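Local coordinates for core protein VP7 (Bluetongue virus, PDB 1BVP) that forms the trimeric capsomers that coat the VP3 scaffold of the viral inner capsid and contributes to binding the host cell surface, at residues Arg288-Asn293 / Arg304-Thr309; Arg13-Leu18 / Phe63-Met68. All coordinates share one frame; numbering follows the deposited sequence.

Contact 1: residues Arg288-Asn293 / Arg304-Thr309; sequences RTTLPN and RDSILT
Leu291 reaches from the loop between helices 276-286 and 304-323 onto Ser306 in the first turn of the second helix. This is a helix-loop-helix connection in the all-helical domain of VP7, and the loop folds back against the helix it leads into. From CB of Leu291, which points toward the helix, the side chain runs through CG and forks over Ser306. One branch, CD1, stands 3.9 Å from Ser306 CB. The other, CD2, lies alongside the backbone, 4.0 Å from Ser306 O. The two methyls thus cover the serine at its CB and at its main chain, while Leu286 and Tyr271 pack against the same leucine from helices 276-286 and 263-271. Ser306 OG sits beside its own backbone N (chi1 -54°) and is hydrogen-bonded to Asp303 OD1, just ahead of the helix. Thr290 OG1 stays 3.9 Å from Ser306 OG, too far for a hydrogen bond, at the more exposed border of the contact. No hydrogen bond crosses between the segments. The loop is shaped by its own ST turn, in which Leu291 N donates to Thr289 OG1 over 3.2 Å at 157°. That hydroxyl is also bonded to Leu286 O, which ties the loop to the end of the preceding helix. The methyl of the same threonine, Thr289 CG2, meets Thr309 CG2 end to end at 4.3 Å. The hydroxyl of Thr309 turns back along the helix (chi1 -58°): Thr309 OG1 donates to Asp305 O over 2.8 Å, from above the carbonyl plane, beside the backbone N of Thr309 that uses the same oxygen.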
loop_
_atom_site.group_PDB
_atom_site.type_symbol
_atom_site.label_atom_id
_atom_site.label_comp_id
_atom_site.label_asym_id
_atom_site.label_seq_id
_atom_site.Cartn_x
_atom_site.Cartn_y
_atom_site.Cartn_z
ATOM N N ARG A 288 5.527 -0.753 -27.359
ATOM C CA ARG A 288 4.576 -0.014 -28.160
ATOM C C ARG A 288 3.849 0.993 -27.297
ATOM O O ARG A 288 2.839 1.551 -27.716
ATOM C CB ARG A 288 3.568 -1.007 -28.750
ATOM C CG ARG A 288 3.792 -1.460 -30.182
ATOM C CD ARG A 288 5.023 -2.315 -30.443
ATOM N NE ARG A 288 6.049 -1.565 -31.168
ATOM C CZ ARG A 288 5.826 -0.699 -32.164
ATOM N NH1 ARG A 288 4.598 -0.444 -32.639
ATOM N NH2 ARG A 288 6.839 0.048 -32.584
ATOM N N THR A 289 4.339 1.201 -26.079
ATOM C CA THR A 289 3.712 2.127 -25.140
ATOM C C THR A 289 4.733 3.104 -24.541
ATOM O O THR A 289 5.927 3.065 -24.864
ATOM C CB THR A 289 3.029 1.346 -23.983
ATOM O OG1 THR A 289 4.028 0.819 -23.102
ATOM C CG2 THR A 289 2.197 0.169 -24.531
ATOM N N THR A 290 4.268 3.975 -23.649
ATOM C CA THR A 290 5.156 4.945 -23.013
ATOM C C THR A 290 5.658 4.421 -21.681
ATOM O O THR A 290 6.314 5.140 -20.925
ATOM C CB THR A 290 4.468 6.295 -22.815
ATOM O OG1 THR A 290 3.191 6.100 -22.207
ATOM C CG2 THR A 290 4.272 6.972 -24.156
ATOM N N LEU A 291 5.361 3.156 -21.415
ATOM C CA LEU A 291 5.761 2.495 -20.202
ATOM C C LEU A 291 7.099 1.798 -20.416
ATOM O O LEU A 291 7.459 1.452 -21.544
ATOM C CB LEU A 291 4.737 1.422 -19.851
ATOM C CG LEU A 291 3.589 1.511 -18.848
ATOM C CD1 LEU A 291 3.414 2.850 -18.252
ATOM C CD2 LEU A 291 2.328 1.062 -19.558
ATOM N N PRO A 292 7.917 1.715 -19.357
ATOM C CA PRO A 292 9.202 1.032 -19.507
ATOM C C PRO A 292 8.899 -0.436 -19.828
ATOM O O PRO A 292 7.925 -1.013 -19.335
ATOM C CB PRO A 292 9.856 1.205 -18.128
ATOM C CG PRO A 292 8.723 1.632 -17.214
ATOM C CD PRO A 292 7.872 2.480 -18.097
ATOM N N ASN A 293 9.738 -1.042 -20.652
ATOM C CA ASN A 293 9.516 -2.405 -21.069
ATOM C C ASN A 293 9.956 -3.524 -20.138
ATOM O O ASN A 293 9.566 -4.670 -20.342
ATOM C CB ASN A 293 10.031 -2.601 -22.491
ATOM C CG ASN A 293 11.539 -2.579 -22.575
ATOM O OD1 ASN A 293 12.242 -2.617 -21.554
ATOM N ND2 ASN A 293 12.056 -2.530 -23.790
ATOM N N ARG A 304 -5.246 7.170 -18.767
ATOM C CA ARG A 304 -6.082 6.011 -18.970
ATOM C C ARG A 304 -5.374 4.864 -19.686
ATOM O O ARG A 304 -5.375 3.723 -19.196
ATOM C CB ARG A 304 -7.318 6.416 -19.767
ATOM C CG ARG A 304 -8.299 5.301 -19.993
ATOM C CD ARG A 304 -9.490 5.760 -20.803
ATOM N NE ARG A 304 -10.391 4.656 -21.144
ATOM C CZ ARG A 304 -10.135 3.759 -22.095
ATOM N NH1 ARG A 304 -9.001 3.829 -22.804
ATOM N NH2 ARG A 304 -11.020 2.799 -22.353
ATOM N N ASP A 305 -4.712 5.169 -20.798
ATOM C CA ASP A 305 -4.051 4.130 -21.574
ATOM C C ASP A 305 -3.038 3.291 -20.815
ATOM O O ASP A 305 -3.096 2.042 -20.842
ATOM C CB ASP A 305 -3.423 4.700 -22.841
ATOM C CG ASP A 305 -4.465 5.212 -23.856
ATOM O OD1 ASP A 305 -5.703 4.944 -23.744
ATOM O OD2 ASP A 305 -4.008 5.911 -24.793
ATOM N N SER A 306 -2.137 3.955 -20.103
ATOM C CA SER A 306 -1.116 3.238 -19.348
ATOM C C SER A 306 -1.739 2.368 -18.290
ATOM O O SER A 306 -1.391 1.184 -18.174
ATOM C CB SER A 306 -0.179 4.228 -18.703
ATOM O OG SER A 306 0.298 5.071 -19.724
ATOM N N ILE A 307 -2.664 2.943 -17.521
ATOM C CA ILE A 307 -3.302 2.176 -16.466
ATOM C C ILE A 307 -4.020 0.950 -17.034
ATOM O O ILE A 307 -3.844 -0.167 -16.543
ATOM C CB ILE A 307 -4.283 3.027 -15.699
ATOM C CG1 ILE A 307 -3.573 4.262 -15.142
ATOM C CG2 ILE A 307 -4.878 2.204 -14.592
ATOM C CD1 ILE A 307 -2.488 3.928 -14.110
ATOM N N LEU A 308 -4.788 1.160 -18.098
ATOM C CA LEU A 308 -5.532 0.093 -18.743
ATOM C C LEU A 308 -4.609 -1.011 -19.212
ATOM O O LEU A 308 -4.846 -2.210 -18.950
ATOM C CB LEU A 308 -6.244 0.641 -19.954
ATOM C CG LEU A 308 -7.718 0.324 -20.151
ATOM C CD1 LEU A 308 -7.888 0.085 -21.621
ATOM C CD2 LEU A 308 -8.147 -0.886 -19.370
ATOM N N THR A 309 -3.580 -0.613 -19.948
ATOM C CA THR A 309 -2.604 -1.561 -20.459
ATOM C C THR A 309 -1.987 -2.408 -19.336
ATOM O O THR A 309 -1.775 -3.609 -19.498
ATOM C CB THR A 309 -1.503 -0.821 -21.233
ATOM O OG1 THR A 309 -2.085 -0.059 -22.311
ATOM C CG2 THR A 309 -0.506 -1.786 -21.787
#

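Contact 2: residues Arg13-Leu18 / Phe63-Met68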
loop_
_atom_site.group_PDB
_atom_site.type_symbol
_atom_site.label_atom_id
_atom_site.label_comp_id
_atom_site.label_asym_id
_atom_site.label_seq_id
_atom_site.Cartn_x
_atom_site.Cartn_y
_atom_site.Cartn_z
ATOM N N ARG A 13 -10.584 -13.341 -17.936
ATOM C CA ARG A 13 -10.732 -13.907 -16.590
ATOM C C ARG A 13 -11.456 -15.267 -16.642
ATOM O O ARG A 13 -11.183 -16.149 -15.831
ATOM C CB ARG A 13 -11.414 -12.930 -15.623
ATOM C CG ARG A 13 -10.736 -11.587 -15.486
ATOM C CD ARG A 13 -11.417 -10.624 -14.468
ATOM N NE ARG A 13 -11.002 -10.896 -13.095
ATOM C CZ ARG A 13 -11.821 -11.218 -12.080
ATOM N NH1 ARG A 13 -13.145 -11.304 -12.257
ATOM N NH2 ARG A 13 -11.308 -11.509 -10.875
ATOM N N ALA A 14 -12.341 -15.444 -17.624
ATOM C CA ALA A 14 -13.080 -16.695 -17.816
ATOM C C ALA A 14 -12.100 -17.778 -18.265
ATOM O O ALA A 14 -12.156 -18.928 -17.803
ATOM C CB ALA A 14 -14.151 -16.501 -18.871
ATOM N N CYS A 15 -11.201 -17.429 -19.182
ATOM C CA CYS A 15 -10.248 -18.423 -19.637
ATOM C C CYS A 15 -9.319 -18.880 -18.509
ATOM O O CYS A 15 -8.841 -20.012 -18.521
ATOM C CB CYS A 15 -9.413 -17.879 -20.781
ATOM S SG CYS A 15 -10.289 -17.538 -22.274
ATOM N N ALA A 16 -9.048 -18.014 -17.533
ATOM C CA ALA A 16 -8.154 -18.378 -16.425
ATOM C C ALA A 16 -8.815 -19.385 -15.514
ATOM O O ALA A 16 -8.225 -19.835 -14.546
ATOM C CB ALA A 16 -7.763 -17.163 -15.634
ATOM N N THR A 17 -10.076 -19.671 -15.797
ATOM C CA THR A 17 -10.870 -20.628 -15.049
ATOM C C THR A 17 -10.562 -22.064 -15.495
ATOM O O THR A 17 -10.670 -23.001 -14.715
ATOM C CB THR A 17 -12.331 -20.304 -15.308
ATOM O OG1 THR A 17 -12.773 -19.319 -14.368
ATOM C CG2 THR A 17 -13.174 -21.491 -15.242
ATOM N N LEU A 18 -10.159 -22.221 -16.753
ATOM C CA LEU A 18 -9.846 -23.513 -17.355
ATOM C C LEU A 18 -8.596 -24.178 -16.798
ATOM O O LEU A 18 -7.707 -24.591 -17.557
ATOM C CB LEU A 18 -9.726 -23.337 -18.868
ATOM C CG LEU A 18 -11.050 -23.218 -19.654
ATOM C CD1 LEU A 18 -12.222 -23.122 -18.765
ATOM C CD2 LEU A 18 -11.043 -22.031 -20.556
ATOM N N PHE A 63 -3.747 -17.277 -27.731
ATOM C CA PHE A 63 -3.641 -16.291 -28.793
ATOM C C PHE A 63 -4.902 -15.475 -28.909
ATOM O O PHE A 63 -4.845 -14.300 -29.255
ATOM C CB PHE A 63 -3.325 -16.939 -30.111
ATOM C CG PHE A 63 -1.974 -17.577 -30.158
ATOM C CD1 PHE A 63 -0.939 -17.128 -29.335
ATOM C CD2 PHE A 63 -1.724 -18.636 -31.032
ATOM C CE1 PHE A 63 0.321 -17.725 -29.387
ATOM C CE2 PHE A 63 -0.468 -19.234 -31.085
ATOM C CZ PHE A 63 0.556 -18.786 -30.267
ATOM N N MET A 64 -6.041 -16.070 -28.550
ATOM C CA MET A 64 -7.312 -15.354 -28.618
ATOM C C MET A 64 -7.293 -14.269 -27.549
ATOM O O MET A 64 -7.740 -13.154 -27.765
ATOM C CB MET A 64 -8.487 -16.306 -28.378
ATOM C CG MET A 64 -9.801 -15.574 -28.346
ATOM S SD MET A 64 -11.177 -16.545 -27.819
ATOM C CE MET A 64 -10.802 -16.928 -26.069
ATOM N N CYS A 65 -6.770 -14.615 -26.383
ATOM C CA CYS A 65 -6.669 -13.670 -25.288
ATOM C C CYS A 65 -5.681 -12.552 -25.627
ATOM O O CYS A 65 -5.968 -11.360 -25.397
ATOM C CB CYS A 65 -6.224 -14.410 -24.071
ATOM S SG CYS A 65 -7.550 -15.382 -23.394
ATOM N N LEU A 66 -4.540 -12.930 -26.208
ATOM C CA LEU A 66 -3.546 -11.955 -26.629
ATOM C C LEU A 66 -4.182 -10.972 -27.622
ATOM O O LEU A 66 -4.050 -9.753 -27.482
ATOM C CB LEU A 66 -2.361 -12.665 -27.259
ATOM C CG LEU A 66 -1.151 -11.829 -27.702
ATOM C CD1 LEU A 66 -0.723 -10.835 -26.649
ATOM C CD2 LEU A 66 -0.008 -12.786 -28.000
ATOM N N ASP A 67 -4.932 -11.490 -28.589
ATOM C CA ASP A 67 -5.592 -10.623 -29.569
ATOM C C ASP A 67 -6.531 -9.646 -28.910
ATOM O O ASP A 67 -6.599 -8.478 -29.288
ATOM C CB ASP A 67 -6.411 -11.441 -30.577
ATOM C CG ASP A 67 -5.609 -11.856 -31.792
ATOM O OD1 ASP A 67 -4.549 -11.253 -32.064
ATOM O OD2 ASP A 67 -6.049 -12.789 -32.489
ATOM N N MET A 68 -7.291 -10.153 -27.951
ATOM C CA MET A 68 -8.270 -9.353 -27.244
ATOM C C MET A 68 -7.632 -8.298 -26.375
ATOM O O MET A 68 -8.126 -7.171 -26.316
ATOM C CB MET A 68 -9.179 -10.258 -26.438
ATOM C CG MET A 68 -10.093 -11.082 -27.320
ATOM S SD MET A 68 -11.266 -12.032 -26.372
ATOM C CE MET A 68 -12.424 -12.343 -27.667
#
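Cys15 and Cys65 meet thiol to thiol, with Cys15 SG 3.7 Å from Cys65 SG. That is far too long for a disulfide, so the pair is two separate thiols in van der Waals contact. Both sulfurs lie beside their own backbone N (chi1 -66° for Cys15), and both CB atoms point across the gap. Cys65 SG also lies 4.1 Å from Cys15 CB, while the third member of the cluster, Met64 CE, touches Cys15 SG at 3.9 Å. The methionine chain is extended as far as SD and then bends at its last torsion (chi3 66°), so the methyl and not the sulfur makes the approach. This small, buried, sulfur-rich patch is where the C-terminal part of helix 2-15 packs on helix 55-73 in the helical domain, with a separation of 8.2 Å between Cys15 CA and Cys65 CA. Away from it the two segments part quickly. The chain leaves Cys15 through a type I turn closed by the bond from Leu18 N to Cys15 O, 3.1 Å, and Leu18 packs on Leu33 of helix 27-44, which also sends Ile37 and Tyr40 against Met64. Leu316 and Val319 of helix 304-323 press on Cys65. The flank of the first segment at Arg13 faces a neighbouring subunit of the trimer, where Arg13 O accepts a hydrogen bond from Asn107 ND2 of that subunit and the side chain of Thr17 packs on its Thr103.

Both segments of contact 2 precede those of contact 1 in the sequence, and the strands of the beta-sheet domain are threaded between them, so the helical domain is assembled from both ends of the sequence. The contact centres lie 20 Å apart and the nearest atoms about 9 Å, without touching. Two helices bridge the distance. Helix 304-323 begins in contact 1 and further along packs on Cys65 of contact 2; helix 2-15 offers Asp2 to Arg304 in a salt bridge and carries Cys15 of contact 2. Contact 1 stays within its own subunit, whereas residues 13-18 also meet a neighbouring one, which places contact 2 beside the trimer interface.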